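Side-chain contact in glutathione S-transferase (Ceriporiopsis subvermispora, PDB 6J3E), which probably conjugates glutathione to small molecules, as a serine-type glutathione S-transferase of a wood-decaying fungus: residues E228-D231 with F232-W235. Numbering follows the deposited sequence.
Sequences EWKD and FETW
Phe232 N and Glu233 N reach back to Glu228 O and Trp229 O, the last i+4 bonds of short helix 227-232, and a type I turn from Phe232 to Trp235 then leads into helix 235-247. At that end Asp231 O takes two donors: Thr234 N comes from above the carbonyl plane, while Thr234 OG1 lies in it, 3.0 Å away. The threonine hydroxyl can do this because chi1 (83°) sets OG1 between its own backbone N and carbonyl carbon. Alongside, Trp235 NE1 donates a hydrogen bond of 3.1 Å to Asp231 OD2 from above the carboxylate plane, with the indole and carboxylate planes 78° apart; Arg179 lies against the same indole in a cation-pi contact.

Within the last helical turn, Trp229 and Phe232 have nearly parallel rings, 13° apart, but displaced so that little of one ring lies over the other; the touch is CZ3 of Trp229 against CD1 of Phe232 at 3.5 Å. Glu233 crosses the indole at about a right angle, its CG over one face, 4.3 Å from the centroid of the five-membered ring. Its OE1 lies 2.9 Å from Trp229 NE1. OE2 makes a salt bridge of 3.2 Å with Lys230 NZ. Cutting Trp229 back to an alanine is likely to open a gap beside Phe232 and against Val215 and Val218 of helix 206-222, and to leave Glu233 held across the contact mainly by Lys230. Asp231 thus closes the turn through its carbonyl and carboxylate, while Trp229 packs helix 227-232 against helix 206-222, away from the glutathione site.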
ATOM      1  N   GLU A 228     -19.829  -6.840  18.598  1.00 62.31           N
ATOM      2  CA  GLU A 228     -18.613  -6.451  17.893  1.00 61.50           C
ATOM      3  C   GLU A 228     -18.931  -5.551  16.706  1.00 56.86           C
ATOM      4  O   GLU A 228     -18.252  -4.544  16.485  1.00 57.79           O
ATOM      5  CB  GLU A 228     -17.841  -7.703  17.472  1.00 55.03           C
ATOM      6  CG  GLU A 228     -17.267  -8.453  18.683  1.00 51.34           C
ATOM      7  CD  GLU A 228     -16.570  -9.754  18.312  1.00 57.75           C
ATOM      8  OE1 GLU A 228     -15.663 -10.191  19.064  1.00 57.21           O
ATOM      9  OE2 GLU A 228     -16.934 -10.353  17.274  1.00 53.59           O
ATOM     10  N   TRP A 229     -19.999  -5.853  15.968  1.00 54.18           N
ATOM     11  CA  TRP A 229     -20.303  -5.011  14.817  1.00 59.26           C
ATOM     12  C   TRP A 229     -20.855  -3.659  15.244  1.00 64.05           C
ATOM     13  O   TRP A 229     -20.506  -2.621  14.652  1.00 61.47           O
ATOM     14  CB  TRP A 229     -21.297  -5.675  13.869  1.00 52.34           C
ATOM     15  CG  TRP A 229     -21.785  -4.656  12.906  1.00 57.50           C
ATOM     16  CD1 TRP A 229     -23.010  -4.059  12.895  1.00 60.18           C
ATOM     17  CD2 TRP A 229     -21.035  -4.051  11.835  1.00 58.57           C
ATOM     18  NE1 TRP A 229     -23.081  -3.144  11.868  1.00 61.68           N
ATOM     19  CE2 TRP A 229     -21.882  -3.120  11.205  1.00 57.10           C
ATOM     20  CE3 TRP A 229     -19.739  -4.226  11.337  1.00 57.00           C
ATOM     21  CZ2 TRP A 229     -21.477  -2.360  10.112  1.00 56.72           C
ATOM     22  CZ3 TRP A 229     -19.339  -3.469  10.247  1.00 54.31           C
ATOM     23  CH2 TRP A 229     -20.201  -2.545   9.655  1.00 57.10           C
ATOM     24  N   LYS A 230     -21.753  -3.647  16.236  1.00 63.07           N
ATOM     25  CA  LYS A 230     -22.270  -2.362  16.683  1.00 66.39           C
ATOM     26  C   LYS A 230     -21.145  -1.476  17.209  1.00 58.55           C
ATOM     27  O   LYS A 230     -21.200  -0.249  17.054  1.00 64.57           O
ATOM     28  CB  LYS A 230     -23.395  -2.568  17.715  1.00 61.12           C
ATOM     29  CG  LYS A 230     -24.813  -2.424  17.068  1.00 66.44           C
ATOM     30  CD  LYS A 230     -24.929  -1.080  16.257  1.00 82.49           C
ATOM     31  CE  LYS A 230     -26.366  -0.510  15.945  1.00 77.85           C
ATOM     32  NZ  LYS A 230     -27.036  -0.951  14.690  1.00 76.19           N
ATOM     33  N   ASP A 231     -20.090  -2.083  17.759  1.00 55.41           N
ATOM     34  CA  ASP A 231     -18.895  -1.327  18.119  1.00 57.73           C
ATOM     35  C   ASP A 231     -18.148  -0.850  16.880  1.00 65.83           C
ATOM     36  O   ASP A 231     -17.645   0.282  16.843  1.00 62.07           O
ATOM     37  CB  ASP A 231     -17.975  -2.185  18.986  1.00 54.64           C
ATOM     38  CG  ASP A 231     -16.650  -1.498  19.297  1.00 66.73           C
ATOM     39  OD1 ASP A 231     -16.658  -0.383  19.878  1.00 65.69           O
ATOM     40  OD2 ASP A 231     -15.587  -2.078  18.959  1.00 70.96           O
ATOM     41  N   PHE A 232     -18.066  -1.709  15.856  1.00 64.35           N
ATOM     42  CA  PHE A 232     -17.340  -1.361  14.639  1.00 60.97           C
ATOM     43  C   PHE A 232     -17.875  -0.081  14.024  1.00 59.74           C
ATOM     44  O   PHE A 232     -17.106   0.718  13.477  1.00 56.19           O
ATOM     45  CB  PHE A 232     -17.427  -2.510  13.625  1.00 57.40           C
ATOM     46  CG  PHE A 232     -16.437  -2.417  12.491  1.00 56.96           C
ATOM     47  CD1 PHE A 232     -16.657  -1.572  11.418  1.00 58.39           C
ATOM     48  CD2 PHE A 232     -15.296  -3.206  12.480  1.00 63.73           C
ATOM     49  CE1 PHE A 232     -15.758  -1.499  10.379  1.00 55.35           C
ATOM     50  CE2 PHE A 232     -14.398  -3.147  11.421  1.00 55.81           C
ATOM     51  CZ  PHE A 232     -14.630  -2.289  10.378  1.00 55.49           C
ATOM     52  N   GLU A 233     -19.191   0.133  14.078  1.00 62.00           N
ATOM     53  CA  GLU A 233     -19.684   1.311  13.382  1.00 58.36           C
ATOM     54  C   GLU A 233     -19.472   2.600  14.162  1.00 59.46           C
ATOM     55  O   GLU A 233     -19.817   3.670  13.646  1.00 63.88           O
ATOM     56  CB  GLU A 233     -21.163   1.176  12.989  1.00 58.38           C
ATOM     57  CG  GLU A 233     -22.030   0.171  13.709  1.00 62.69           C
ATOM     58  CD  GLU A 233     -23.410   0.110  13.096  1.00 64.22           C
ATOM     59  OE1 GLU A 233     -23.530  -0.239  11.897  1.00 60.86           O
ATOM     60  OE2 GLU A 233     -24.372   0.482  13.795  1.00 69.47           O
ATOM     61  N   THR A 234     -18.908   2.545  15.369  1.00 58.30           N
ATOM     62  CA  THR A 234     -18.498   3.771  16.040  1.00 54.92           C
ATOM     63  C   THR A 234     -17.057   4.147  15.738  1.00 59.54           C
ATOM     64  O   THR A 234     -16.618   5.230  16.137  1.00 59.73           O
ATOM     65  CB  THR A 234     -18.648   3.646  17.551  1.00 52.20           C
ATOM     66  OG1 THR A 234     -17.494   2.975  18.081  1.00 49.97           O
ATOM     67  CG2 THR A 234     -19.909   2.871  17.902  1.00 54.45           C
ATOM     68  N   TRP A 235     -16.305   3.277  15.075  1.00 57.60           N
ATOM     69  CA  TRP A 235     -14.896   3.559  14.849  1.00 59.32           C
ATOM     70  C   TRP A 235     -14.730   4.774  13.946  1.00 60.41           C
ATOM     71  O   TRP A 235     -15.486   4.965  12.985  1.00 55.31           O
ATOM     72  CB  TRP A 235     -14.202   2.364  14.206  1.00 51.71           C
ATOM     73  CG  TRP A 235     -14.110   1.159  15.044  1.00 61.80           C
ATOM     74  CD1 TRP A 235     -14.594   0.982  16.310  1.00 62.34           C
ATOM     75  CD2 TRP A 235     -13.483  -0.068  14.678  1.00 62.67           C
ATOM     76  NE1 TRP A 235     -14.308  -0.284  16.748  1.00 59.65           N
ATOM     77  CE2 TRP A 235     -13.623  -0.948  15.764  1.00 57.97           C
ATOM     78  CE3 TRP A 235     -12.817  -0.513  13.524  1.00 59.92           C
ATOM     79  CZ2 TRP A 235     -13.117  -2.247  15.739  1.00 61.61           C
ATOM     80  CZ3 TRP A 235     -12.312  -1.804  13.499  1.00 58.56           C
ATOM     81  CH2 TRP A 235     -12.470  -2.658  14.596  1.00 57.99           C
TER